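Long-range contacts in PKS (Streptomyces albus, PDB 4OQJ), which probably catalyses carbon-carbon bond formation as a ketosynthase of an "AT-less" type I polyketide synthase that makes the antibiotic oxazolomycin: residues P300-Q305 and D337-A342; A307-A312 and Q346-E351; A462-L467 and F663-I668. All coordinates share one frame; numbering follows the deposited sequence.

Contact 1 of 3, residues P300-Q305 and D337-A342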
ATOM      1  N   PRO A 300      -7.027 -18.221  12.929  1.00 37.75           N
ATOM      2  CA  PRO A 300      -7.659 -18.159  11.609  1.00 30.31           C
ATOM      3  C   PRO A 300      -9.113 -17.694  11.709  1.00 25.61           C
ATOM      4  O   PRO A 300      -9.630 -17.555  12.816  1.00 27.31           O
ATOM      5  CB  PRO A 300      -7.577 -19.607  11.104  1.00 36.45           C
ATOM      6  CG  PRO A 300      -7.000 -20.420  12.243  1.00 44.26           C
ATOM      7  CD  PRO A 300      -7.082 -19.586  13.470  1.00 45.66           C
ATOM      8  N   SER A 301      -9.756 -17.446  10.569  1.00 20.48           N
ATOM      9  CA  SER A 301     -11.151 -17.007  10.558  1.00 21.99           C
ATOM     10  C   SER A 301     -11.892 -17.517   9.318  1.00 20.19           C
ATOM     11  O   SER A 301     -11.605 -17.090   8.181  1.00 15.39           O
ATOM     12  CB  SER A 301     -11.212 -15.472  10.624  1.00 22.25           C
ATOM     13  OG  SER A 301     -12.533 -14.973  10.427  1.00 20.61           O
ATOM     14  N   VAL A 302     -12.848 -18.421   9.532  1.00 19.39           N
ATOM     15  CA  VAL A 302     -13.658 -18.950   8.433  0.50 19.53           C
ATOM     16  C   VAL A 302     -14.361 -17.810   7.709  1.00 16.67           C
ATOM     17  O   VAL A 302     -14.364 -17.744   6.487  1.00 19.03           O
ATOM     18  CB  VAL A 302     -14.731 -19.954   8.912  0.50 24.77           C
ATOM     19  CG1 VAL A 302     -15.471 -20.557   7.719  0.50 24.69           C
ATOM     20  CG2 VAL A 302     -14.120 -21.066   9.725  0.50 29.47           C
ATOM     21  N   GLN A 303     -14.950 -16.905   8.479  1.00 15.10           N
ATOM     22  CA  GLN A 303     -15.781 -15.868   7.875  1.00 16.47           C
ATOM     23  C   GLN A 303     -14.986 -14.876   7.056  1.00 14.88           C
ATOM     24  O   GLN A 303     -15.429 -14.491   5.975  1.00 16.41           O
ATOM     25  CB  GLN A 303     -16.590 -15.158   8.955  1.00 24.27           C
ATOM     26  CG  GLN A 303     -17.649 -16.071   9.557  1.00 38.48           C
ATOM     27  CD  GLN A 303     -18.499 -16.776   8.483  1.00 52.10           C
ATOM     28  OE1 GLN A 303     -18.928 -16.158   7.505  1.00 53.57           O
ATOM     29  NE2 GLN A 303     -18.720 -18.078   8.660  1.00 54.73           N
ATOM     30  N   GLY A 304     -13.810 -14.482   7.544  1.00 16.01           N
ATOM     31  CA  GLY A 304     -12.961 -13.562   6.813  1.00 15.69           C
ATOM     32  C   GLY A 304     -12.522 -14.154   5.486  1.00 16.38           C
ATOM     33  O   GLY A 304     -12.549 -13.492   4.446  1.00 15.61           O
ATOM     34  N   GLN A 305     -12.102 -15.409   5.521  1.00 17.01           N
ATOM     35  CA  GLN A 305     -11.696 -16.113   4.305  1.00 16.94           C
ATOM     36  C   GLN A 305     -12.877 -16.276   3.338  1.00 17.50           C
ATOM     37  O   GLN A 305     -12.771 -15.969   2.147  1.00 17.88           O
ATOM     38  CB  GLN A 305     -11.120 -17.488   4.637  1.00 14.66           C
ATOM     39  CG  GLN A 305      -9.803 -17.496   5.400  1.00 16.33           C
ATOM     40  CD  GLN A 305      -9.313 -18.928   5.651  1.00 20.22           C
ATOM     41  OE1 GLN A 305      -9.628 -19.840   4.892  1.00 21.46           O
ATOM     42  NE2 GLN A 305      -8.570 -19.125   6.725  1.00 19.72           N
ATOM     43  N   ASP A 337      -6.374 -26.266   7.938  1.00 21.70           N
ATOM     44  CA  ASP A 337      -6.818 -26.916   6.704  1.00 20.40           C
ATOM     45  C   ASP A 337      -8.358 -27.084   6.640  1.00 21.40           C
ATOM     46  O   ASP A 337      -8.973 -26.704   5.641  1.00 22.67           O
ATOM     47  CB  ASP A 337      -6.120 -28.275   6.535  1.00 20.57           C
ATOM     48  CG  ASP A 337      -4.677 -28.152   5.979  1.00 23.92           C
ATOM     49  OD1 ASP A 337      -4.172 -27.024   5.755  1.00 24.90           O
ATOM     50  OD2 ASP A 337      -4.040 -29.207   5.765  1.00 22.49           O
ATOM     51  N   PRO A 338      -8.987 -27.651   7.687  1.00 23.29           N
ATOM     52  CA  PRO A 338     -10.456 -27.758   7.625  1.00 24.92           C
ATOM     53  C   PRO A 338     -11.136 -26.401   7.519  1.00 20.32           C
ATOM     54  O   PRO A 338     -12.152 -26.269   6.846  1.00 22.39           O
ATOM     55  CB  PRO A 338     -10.820 -28.441   8.949  1.00 28.06           C
ATOM     56  CG  PRO A 338      -9.584 -29.201   9.321  1.00 28.00           C
ATOM     57  CD  PRO A 338      -8.441 -28.342   8.869  1.00 25.55           C
ATOM     58  N   ILE A 339     -10.567 -25.398   8.174  1.00 18.46           N
ATOM     59  CA  ILE A 339     -11.116 -24.050   8.118  1.00 21.11           C
ATOM     60  C   ILE A 339     -11.047 -23.494   6.689  1.00 21.42           C
ATOM     61  O   ILE A 339     -12.015 -22.893   6.199  1.00 18.92           O
ATOM     62  CB  ILE A 339     -10.375 -23.112   9.125  1.00 21.52           C
ATOM     63  CG1 ILE A 339     -10.886 -23.402  10.552  1.00 25.96           C
ATOM     64  CG2 ILE A 339     -10.552 -21.643   8.765  1.00 19.64           C
ATOM     65  CD1 ILE A 339     -10.345 -22.500  11.624  1.00 29.38           C
ATOM     66  N   GLU A 340      -9.927 -23.697   6.003  1.00 17.85           N
ATOM     67  CA  GLU A 340      -9.790 -23.120   4.671  1.00 16.63           C
ATOM     68  C   GLU A 340     -10.836 -23.723   3.722  1.00 16.48           C
ATOM     69  O   GLU A 340     -11.455 -23.015   2.927  1.00 17.92           O
ATOM     70  CB  GLU A 340      -8.376 -23.317   4.099  1.00 16.36           C
ATOM     71  CG  GLU A 340      -8.234 -22.644   2.735  1.00 19.54           C
ATOM     72  CD  GLU A 340      -6.795 -22.413   2.303  1.00 19.05           C
ATOM     73  OE1 GLU A 340      -5.882 -23.007   2.920  1.00 18.18           O
ATOM     74  OE2 GLU A 340      -6.593 -21.627   1.342  1.00 17.81           O
ATOM     75  N   VAL A 341     -11.051 -25.023   3.830  1.00 17.64           N
ATOM     76  CA  VAL A 341     -12.000 -25.706   2.958  1.00 17.53           C
ATOM     77  C   VAL A 341     -13.434 -25.351   3.339  1.00 19.64           C
ATOM     78  O   VAL A 341     -14.294 -25.220   2.473  1.00 21.98           O
ATOM     79  CB  VAL A 341     -11.786 -27.212   3.008  1.00 18.77           C
ATOM     80  CG1 VAL A 341     -12.831 -27.943   2.172  1.00 21.01           C
ATOM     81  CG2 VAL A 341     -10.366 -27.547   2.504  1.00 21.48           C
ATOM     82  N   ALA A 342     -13.695 -25.204   4.635  1.00 20.99           N
ATOM     83  CA  ALA A 342     -15.015 -24.772   5.091  1.00 24.63           C
ATOM     84  C   ALA A 342     -15.342 -23.389   4.532  1.00 21.16           C
ATOM     85  O   ALA A 342     -16.473 -23.117   4.142  1.00 19.83           O
ATOM     86  CB  ALA A 342     -15.086 -24.758   6.611  1.00 27.56           C
TER
HETATM   87  O   HOH W   1     -10.473 -20.292   2.319  1.00 19.50           O
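I339 meets P300, V302 and Q305 where two helices of the thiolase-type ketosynthase fold pack against each other, the first turn of helix 302-316 on the early part of helix 336-348. The backbones come close here, with V302 CA and I339 CA 5.7 Å apart. From CB, the side chain of I339 divides between three neighbours. Its CG2 branch packs on V302 CG2 at 3.7 Å and also reaches Q305 NE2, at 3.8 Å, the I339 and Q305 side chains crossing at about a right angle. The other branch, CG1, lies anti to the carbonyl carbon (chi1 -77°) and passes V302 CG2 more loosely. At its tip, CD1 touches both CB and CG of P300, each at 4.0 Å, so that the proline ring borders the outer end of the isoleucine. V302 was deposited in two conformers, and its methyl contacts hold for the one described here; its CG1 lies loosely against C and CB of A342.

S301 stands at the N-cap of the first helix, and its OG accepts a hydrogen bond from G304 N that fixes the first turn behind V302. E340 turns its carboxylate away from this interface, to the backbone N of H329 and G330, where the family's His-Gly-Thr motif begins, and so ties helix 336-348 to that loop. Its backbone side faces Q305, whose extended chain crosses E340 at about a right angle and sets OE1 3.3 Å from E340 CA. The same amide oxygen accepts from a water that bridges to the second helix: it donates to Q305 OE1 at 2.7 Å and to E340 O at 3.0 Å.

Contact 2 of 3, residues A307-A312 and Q346-E351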
ATOM      1  N   ALA A 307     -15.543 -14.565   3.026  1.00 16.87           N
ATOM      2  CA  ALA A 307     -15.944 -13.273   2.466  1.00 18.69           C
ATOM      3  C   ALA A 307     -15.001 -12.806   1.365  1.00 15.78           C
ATOM      4  O   ALA A 307     -15.443 -12.303   0.335  1.00 13.21           O
ATOM      5  CB  ALA A 307     -16.014 -12.219   3.552  1.00 17.65           C
ATOM      6  N   VAL A 308     -13.698 -12.954   1.554  1.00 14.81           N
ATOM      7  CA  VAL A 308     -12.806 -12.383   0.551  1.00 11.55           C
ATOM      8  C   VAL A 308     -12.885 -13.213  -0.746  1.00 12.24           C
ATOM      9  O   VAL A 308     -12.781 -12.667  -1.846  1.00 14.74           O
ATOM     10  CB  VAL A 308     -11.357 -12.279   1.065  1.00 10.55           C
ATOM     11  CG1 VAL A 308     -10.625 -13.618   0.957  1.00 11.58           C
ATOM     12  CG2 VAL A 308     -10.623 -11.215   0.297  1.00 11.53           C
ATOM     13  N   VAL A 309     -13.134 -14.515  -0.630  1.00 11.75           N
ATOM     14  CA  VAL A 309     -13.265 -15.351  -1.826  1.00 13.21           C
ATOM     15  C   VAL A 309     -14.520 -14.965  -2.613  1.00 15.13           C
ATOM     16  O   VAL A 309     -14.481 -14.757  -3.835  1.00 17.78           O
ATOM     17  CB  VAL A 309     -13.300 -16.842  -1.453  1.00 15.14           C
ATOM     18  CG1 VAL A 309     -13.667 -17.730  -2.661  1.00 16.68           C
ATOM     19  CG2 VAL A 309     -11.957 -17.246  -0.894  1.00 13.10           C
ATOM     20  N   ALA A 310     -15.636 -14.844  -1.906  1.00 15.46           N
ATOM     21  CA  ALA A 310     -16.882 -14.438  -2.535  1.00 19.01           C
ATOM     22  C   ALA A 310     -16.731 -13.058  -3.171  1.00 21.38           C
ATOM     23  O   ALA A 310     -17.182 -12.835  -4.290  1.00 20.24           O
ATOM     24  CB  ALA A 310     -18.023 -14.444  -1.505  1.00 18.93           C
ATOM     25  N   GLU A 311     -16.081 -12.139  -2.464  1.00 20.53           N
ATOM     26  CA  GLU A 311     -15.918 -10.759  -2.926  0.50 20.53           C
ATOM     27  C   GLU A 311     -15.103 -10.715  -4.205  1.00 18.78           C
ATOM     28  O   GLU A 311     -15.402  -9.967  -5.129  1.00 19.50           O
ATOM     29  CB  GLU A 311     -15.240  -9.888  -1.853  0.50 20.61           C
ATOM     30  CG  GLU A 311     -15.173  -8.406  -2.224  0.50 20.69           C
ATOM     31  CD  GLU A 311     -14.450  -7.529  -1.195  0.50 21.41           C
ATOM     32  OE1 GLU A 311     -14.256  -7.951  -0.038  0.50 25.60           O
ATOM     33  OE2 GLU A 311     -14.079  -6.398  -1.552  0.50 18.21           O
ATOM     34  N   ALA A 312     -14.058 -11.526  -4.264  1.00 13.29           N
ATOM     35  CA  ALA A 312     -13.219 -11.576  -5.471  1.00 14.42           C
ATOM     36  C   ALA A 312     -14.007 -12.106  -6.673  1.00 15.69           C
ATOM     37  O   ALA A 312     -13.918 -11.557  -7.776  1.00 16.14           O
ATOM     38  CB  ALA A 312     -11.993 -12.440  -5.223  1.00 15.91           C
ATOM     39  N   GLN A 346     -18.243 -22.477   1.786  1.00 23.81           N
ATOM     40  CA  GLN A 346     -19.249 -21.458   2.082  1.00 25.99           C
ATOM     41  C   GLN A 346     -19.304 -20.445   0.939  1.00 23.82           C
ATOM     42  O   GLN A 346     -20.386 -20.107   0.457  1.00 24.18           O
ATOM     43  CB  GLN A 346     -18.957 -20.754   3.417  1.00 27.72           C
ATOM     44  CG  GLN A 346     -19.910 -19.604   3.711  1.00 28.75           C
ATOM     45  CD  GLN A 346     -19.618 -18.899   5.031  1.00 31.43           C
ATOM     46  OE1 GLN A 346     -19.416 -19.540   6.059  1.00 32.16           O
ATOM     47  NE2 GLN A 346     -19.591 -17.570   4.999  1.00 35.59           N
ATOM     48  N   ALA A 347     -18.145 -19.964   0.492  1.00 18.38           N
ATOM     49  CA  ALA A 347     -18.120 -19.006  -0.605  1.00 18.98           C
ATOM     50  C   ALA A 347     -18.683 -19.616  -1.892  1.00 19.80           C
ATOM     51  O   ALA A 347     -19.476 -18.979  -2.588  1.00 22.73           O
ATOM     52  CB  ALA A 347     -16.699 -18.494  -0.839  1.00 19.81           C
ATOM     53  N   PHE A 348     -18.274 -20.844  -2.208  1.00 18.94           N
ATOM     54  CA  PHE A 348     -18.631 -21.449  -3.478  1.00 21.04           C
ATOM     55  C   PHE A 348     -20.113 -21.833  -3.524  1.00 25.30           C
ATOM     56  O   PHE A 348     -20.731 -21.752  -4.582  1.00 26.50           O
ATOM     57  CB  PHE A 348     -17.742 -22.674  -3.768  1.00 21.12           C
ATOM     58  CG  PHE A 348     -16.445 -22.330  -4.474  1.00 20.64           C
ATOM     59  CD1 PHE A 348     -15.537 -21.447  -3.909  1.00 18.42           C
ATOM     60  CD2 PHE A 348     -16.142 -22.891  -5.707  1.00 22.90           C
ATOM     61  CE1 PHE A 348     -14.344 -21.127  -4.567  1.00 17.71           C
ATOM     62  CE2 PHE A 348     -14.959 -22.580  -6.365  1.00 20.25           C
ATOM     63  CZ  PHE A 348     -14.058 -21.694  -5.794  1.00 17.67           C
ATOM     64  N   ASN A 349     -20.682 -22.211  -2.379  1.00 23.76           N
ATOM     65  CA  ASN A 349     -22.076 -22.674  -2.317  1.00 29.22           C
ATOM     66  C   ASN A 349     -23.072 -21.560  -2.006  1.00 33.67           C
ATOM     67  O   ASN A 349     -24.247 -21.825  -1.767  1.00 34.73           O
ATOM     68  CB  ASN A 349     -22.237 -23.767  -1.250  1.00 33.08           C
ATOM     69  CG  ASN A 349     -21.532 -25.062  -1.613  1.00 41.44           C
ATOM     70  OD1 ASN A 349     -21.410 -25.419  -2.788  1.00 46.89           O
ATOM     71  ND2 ASN A 349     -21.078 -25.785  -0.593  1.00 43.29           N
ATOM     72  N   ARG A 350     -22.608 -20.314  -1.996  1.00 32.75           N
ATOM     73  CA  ARG A 350     -23.414 -19.220  -1.464  1.00 38.68           C
ATOM     74  C   ARG A 350     -24.681 -18.927  -2.281  1.00 45.72           C
ATOM     75  O   ARG A 350     -25.649 -18.391  -1.746  1.00 41.39           O
ATOM     76  CB  ARG A 350     -22.565 -17.951  -1.357  1.00 33.56           C
ATOM     77  CG  ARG A 350     -22.224 -17.284  -2.694  1.00 30.78           C
ATOM     78  CD  ARG A 350     -21.261 -16.099  -2.504  1.00 28.15           C
ATOM     79  NE  ARG A 350     -20.963 -15.426  -3.772  1.00 29.47           N
ATOM     80  CZ  ARG A 350     -20.036 -15.830  -4.640  1.00 30.16           C
ATOM     81  NH1 ARG A 350     -19.302 -16.907  -4.389  1.00 27.14           N
ATOM     82  NH2 ARG A 350     -19.842 -15.163  -5.766  1.00 35.66           N
ATOM     83  N   GLU A 351     -24.678 -19.278  -3.564  1.00 57.64           N
ATOM     84  CA  GLU A 351     -25.783 -18.919  -4.457  1.00 67.12           C
ATOM     85  C   GLU A 351     -26.810 -20.045  -4.591  1.00 66.21           C
ATOM     86  O   GLU A 351     -27.623 -20.047  -5.513  1.00 63.64           O
ATOM     87  CB  GLU A 351     -25.245 -18.539  -5.840  1.00 73.69           C
TER
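V309 and A310 pack on A347, F348 and R350 where helix 302-316 runs past the last turn of helix 336-348. Small residues let the backbones approach: A310 CA and A347 CA are 5.1 Å apart. In V309, CG1 is anti to the backbone N (chi1 171°), which places this methyl on A347 CB at 3.6 Å. The same CG1 comes obliquely to the F348 ring, 4.0 Å from CE1.

R350 lies beyond the helix and bends back over A310. Its CG sits between the backbone N and the carbonyl carbon (chi1 72°), and the chain then runs extended to NE. CD packs on A310 CB at 3.8 Å, and the guanidinium lays one face over that methyl, which lies toward the rim of the flat group. The group's orientation is set by polar bonds: R350 NH1 donates to A347 O at 2.8 Å, from above the carbonyl plane yet nearly within the guanidinium's own plane, and also to Q313 OE1, while NH2 forms a salt bridge with E314. The arginine thus ties the end of one helix to the next turn of the other.

On its far side helix 302-316 rests V308 on strands 280-289 and 441-448, whereas F348 meets F413 edge-to-face among P320, V323 and L355.

Contact 3 of 3, residues A462-L467 and F663-I668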
ATOM      1  N   ALA A 462       9.022 -11.578 -43.651  1.00 63.47           N
ATOM      2  CA  ALA A 462       9.609 -12.835 -44.106  1.00 68.16           C
ATOM      3  C   ALA A 462      11.094 -12.690 -44.455  1.00 69.80           C
ATOM      4  O   ALA A 462      11.699 -13.622 -44.994  1.00 79.66           O
ATOM      5  CB  ALA A 462       8.842 -13.363 -45.315  1.00 71.69           C
ATOM      6  N   GLY A 463      11.677 -11.531 -44.148  1.00 57.11           N
ATOM      7  CA  GLY A 463      13.050 -11.231 -44.530  1.00 51.29           C
ATOM      8  C   GLY A 463      14.057 -11.376 -43.404  1.00 47.22           C
ATOM      9  O   GLY A 463      13.727 -11.891 -42.328  1.00 43.31           O
ATOM     10  N   PRO A 464      15.303 -10.920 -43.642  1.00 41.54           N
ATOM     11  CA  PRO A 464      16.330 -10.995 -42.596  1.00 35.86           C
ATOM     12  C   PRO A 464      16.065 -10.004 -41.465  1.00 33.81           C
ATOM     13  O   PRO A 464      15.285  -9.074 -41.636  1.00 33.39           O
ATOM     14  CB  PRO A 464      17.621 -10.646 -43.334  1.00 36.91           C
ATOM     15  CG  PRO A 464      17.183  -9.804 -44.497  1.00 38.69           C
ATOM     16  CD  PRO A 464      15.821 -10.326 -44.891  1.00 41.56           C
ATOM     17  N   ARG A 465      16.718 -10.219 -40.331  1.00 31.97           N
ATOM     18  CA  ARG A 465      16.545  -9.380 -39.152  1.00 29.82           C
ATOM     19  C   ARG A 465      17.876  -9.171 -38.475  1.00 28.77           C
ATOM     20  O   ARG A 465      18.763 -10.016 -38.550  1.00 29.33           O
ATOM     21  CB  ARG A 465      15.558 -10.011 -38.158  1.00 29.97           C
ATOM     22  CG  ARG A 465      14.128 -10.066 -38.646  1.00 33.44           C
ATOM     23  CD  ARG A 465      13.498  -8.688 -38.668  1.00 33.48           C
ATOM     24  NE  ARG A 465      12.152  -8.697 -39.240  1.00 40.79           N
ATOM     25  CZ  ARG A 465      11.270  -7.712 -39.092  1.00 49.09           C
ATOM     26  NH1 ARG A 465      11.581  -6.630 -38.387  1.00 44.58           N
ATOM     27  NH2 ARG A 465      10.072  -7.808 -39.649  1.00 62.82           N
ATOM     28  N   LEU A 466      18.000  -8.036 -37.812  1.00 27.31           N
ATOM     29  CA  LEU A 466      19.170  -7.723 -37.021  1.00 26.17           C
ATOM     30  C   LEU A 466      18.885  -8.045 -35.561  1.00 24.44           C
ATOM     31  O   LEU A 466      18.003  -7.443 -34.965  1.00 23.38           O
ATOM     32  CB  LEU A 466      19.540  -6.237 -37.168  1.00 25.74           C
ATOM     33  CG  LEU A 466      20.744  -5.777 -36.347  1.00 25.01           C
ATOM     34  CD1 LEU A 466      22.015  -6.487 -36.822  1.00 28.23           C
ATOM     35  CD2 LEU A 466      20.901  -4.279 -36.427  1.00 24.38           C
ATOM     36  N   LEU A 467      19.638  -8.983 -34.999  1.00 24.25           N
ATOM     37  CA  LEU A 467      19.557  -9.316 -33.577  1.00 22.92           C
ATOM     38  C   LEU A 467      20.639  -8.571 -32.806  1.00 21.60           C
ATOM     39  O   LEU A 467      21.811  -8.639 -33.174  1.00 22.23           O
ATOM     40  CB  LEU A 467      19.716 -10.820 -33.378  1.00 24.22           C
ATOM     41  CG  LEU A 467      18.779 -11.711 -34.192  1.00 30.55           C
ATOM     42  CD1 LEU A 467      18.993 -13.169 -33.800  1.00 34.25           C
ATOM     43  CD2 LEU A 467      17.323 -11.306 -33.986  1.00 30.05           C
ATOM     44  N   PHE A 663      22.411  -5.970 -46.369  1.00 22.69           N
ATOM     45  CA  PHE A 663      23.548  -5.073 -46.247  1.00 22.25           C
ATOM     46  C   PHE A 663      23.251  -3.937 -45.283  1.00 21.26           C
ATOM     47  O   PHE A 663      24.067  -3.604 -44.423  1.00 22.37           O
ATOM     48  CB  PHE A 663      23.945  -4.476 -47.592  1.00 25.59           C
ATOM     49  CG  PHE A 663      24.885  -3.320 -47.452  1.00 25.02           C
ATOM     50  CD1 PHE A 663      26.225  -3.538 -47.187  1.00 24.78           C
ATOM     51  CD2 PHE A 663      24.422  -2.015 -47.524  1.00 24.25           C
ATOM     52  CE1 PHE A 663      27.101  -2.472 -47.029  1.00 28.99           C
ATOM     53  CE2 PHE A 663      25.292  -0.942 -47.374  1.00 25.40           C
ATOM     54  CZ  PHE A 663      26.635  -1.176 -47.124  1.00 28.35           C
ATOM     55  N   LEU A 664      22.085  -3.328 -45.448  1.00 21.50           N
ATOM     56  CA  LEU A 664      21.685  -2.205 -44.618  1.00 19.95           C
ATOM     57  C   LEU A 664      21.630  -2.587 -43.141  1.00 22.70           C
ATOM     58  O   LEU A 664      22.065  -1.832 -42.283  1.00 21.98           O
ATOM     59  CB  LEU A 664      20.330  -1.682 -45.062  1.00 20.01           C
ATOM     60  CG  LEU A 664      19.810  -0.456 -44.319  1.00 23.56           C
ATOM     61  CD1 LEU A 664      20.844   0.661 -44.332  1.00 24.33           C
ATOM     62  CD2 LEU A 664      18.533   0.016 -44.964  1.00 28.45           C
ATOM     63  N   LEU A 665      21.100  -3.768 -42.844  1.00 20.59           N
ATOM     64  CA  LEU A 665      21.008  -4.225 -41.454  1.00 20.32           C
ATOM     65  C   LEU A 665      22.396  -4.491 -40.856  1.00 19.76           C
ATOM     66  O   LEU A 665      22.637  -4.223 -39.692  1.00 21.38           O
ATOM     67  CB  LEU A 665      20.146  -5.487 -41.364  1.00 20.23           C
ATOM     68  CG  LEU A 665      18.653  -5.349 -41.669  1.00 24.46           C
ATOM     69  CD1 LEU A 665      17.991  -6.721 -41.654  1.00 27.87           C
ATOM     70  CD2 LEU A 665      17.978  -4.422 -40.687  1.00 23.29           C
ATOM     71  N   GLY A 666      23.305  -5.020 -41.667  1.00 21.38           N
ATOM     72  CA  GLY A 666      24.680  -5.232 -41.246  1.00 23.57           C
ATOM     73  C   GLY A 666      25.399  -3.931 -40.951  1.00 22.89           C
ATOM     74  O   GLY A 666      26.235  -3.858 -40.044  1.00 22.26           O
ATOM     75  N   LEU A 667      25.068  -2.908 -41.733  1.00 21.26           N
ATOM     76  CA  LEU A 667      25.584  -1.557 -41.538  1.00 20.56           C
ATOM     77  C   LEU A 667      25.142  -0.996 -40.187  1.00 19.43           C
ATOM     78  O   LEU A 667      25.961  -0.512 -39.398  1.00 18.39           O
ATOM     79  CB  LEU A 667      25.099  -0.667 -42.683  1.00 24.98           C
ATOM     80  CG  LEU A 667      25.476   0.806 -42.726  1.00 30.21           C
ATOM     81  CD1 LEU A 667      26.957   1.009 -42.522  1.00 32.24           C
ATOM     82  CD2 LEU A 667      25.052   1.368 -44.076  1.00 28.52           C
ATOM     83  N   ILE A 668      23.839  -1.059 -39.929  1.00 20.53           N
ATOM     84  CA  ILE A 668      23.287  -0.601 -38.656  1.00 22.87           C
ATOM     85  C   ILE A 668      23.946  -1.348 -37.508  1.00 22.11           C
ATOM     86  O   ILE A 668      24.317  -0.755 -36.496  1.00 21.96           O
ATOM     87  CB  ILE A 668      21.768  -0.813 -38.588  1.00 25.18           C
ATOM     88  CG1 ILE A 668      21.077   0.064 -39.631  1.00 25.21           C
ATOM     89  CG2 ILE A 668      21.237  -0.500 -37.193  1.00 28.46           C
ATOM     90  CD1 ILE A 668      19.597  -0.221 -39.777  1.00 31.28           C
TER
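The carbonyl oxygen of L665 is straddled by the forked end of L466, whose CD1 and CD2 each lie 3.7 Å from L665 O. These are van der Waals contacts of two methyls with a helix carbonyl, not hydrogen bonds. CG of L466 is anti to the backbone N (chi1 178°), and from it both methyls meet the helix. CD2 also packs on I668 CG2 at 3.9 Å, one helical turn farther on.

L665 answers in the reverse direction. Its CG is anti to the carbonyl carbon (chi1 -68°), and its CD1 reaches back over the chain leading into the strand. There it sits 3.6 Å from P464 O and 3.9 Å from R465 CA. The other methyl, CD2, stays beside the strand at 4.3 Å from L466 CB, while the P464 ring borders CD1 on the outer side of the contact. Each leucine thus touches backbone atoms of the other segment.

Strand 465-467 and helix 663-668 run nearly parallel, their axes 20° apart and approaching to 8.3 Å. The strand is at the edge of the antiparallel three-stranded sheet, paired with strand 512-518. Helix 660-673 packs on it, L665 also touching V517 of the neighbouring strand, while W680 of helix 680-684 closes on L466 and I668, and F683 on L665 and I668. The small sheet is probably part of the linker domain that follows the ketosynthase in type I polyketide synthases; the contact packs it against a helix from much later in the chain. R465 points its CB away from the helix, and its guanidinium forms a salt bridge with E687. With the charge directed elsewhere, the segments meet through van der Waals contacts of methyls with carbonyl oxygens, aliphatic groups and a proline ring, consistent with close fit rather than directional bonding.

Overall arrangement
Contacts 1 and 2 join the same two helices, 302-316 and 336-348, at successive levels, with their centres about 12 Å apart; Q303 OE1 and Q346 NE2, probably hydrogen-bonded at 3.0 Å, link one to the other. Contact 1, near the start of the first helix, is only partly buried and admits a bridging water. Contact 2 is more enclosed: alanines bring the backbones close, and an arginine supplies the polar component. Contact 3 lies on the opposite side of the chain's centre, its centre about 59 Å from that of contact 1 and about 55 Å from that of contact 2. Also buried, it joins the edge strand of a small sheet to a helix distant in sequence through aliphatic groups.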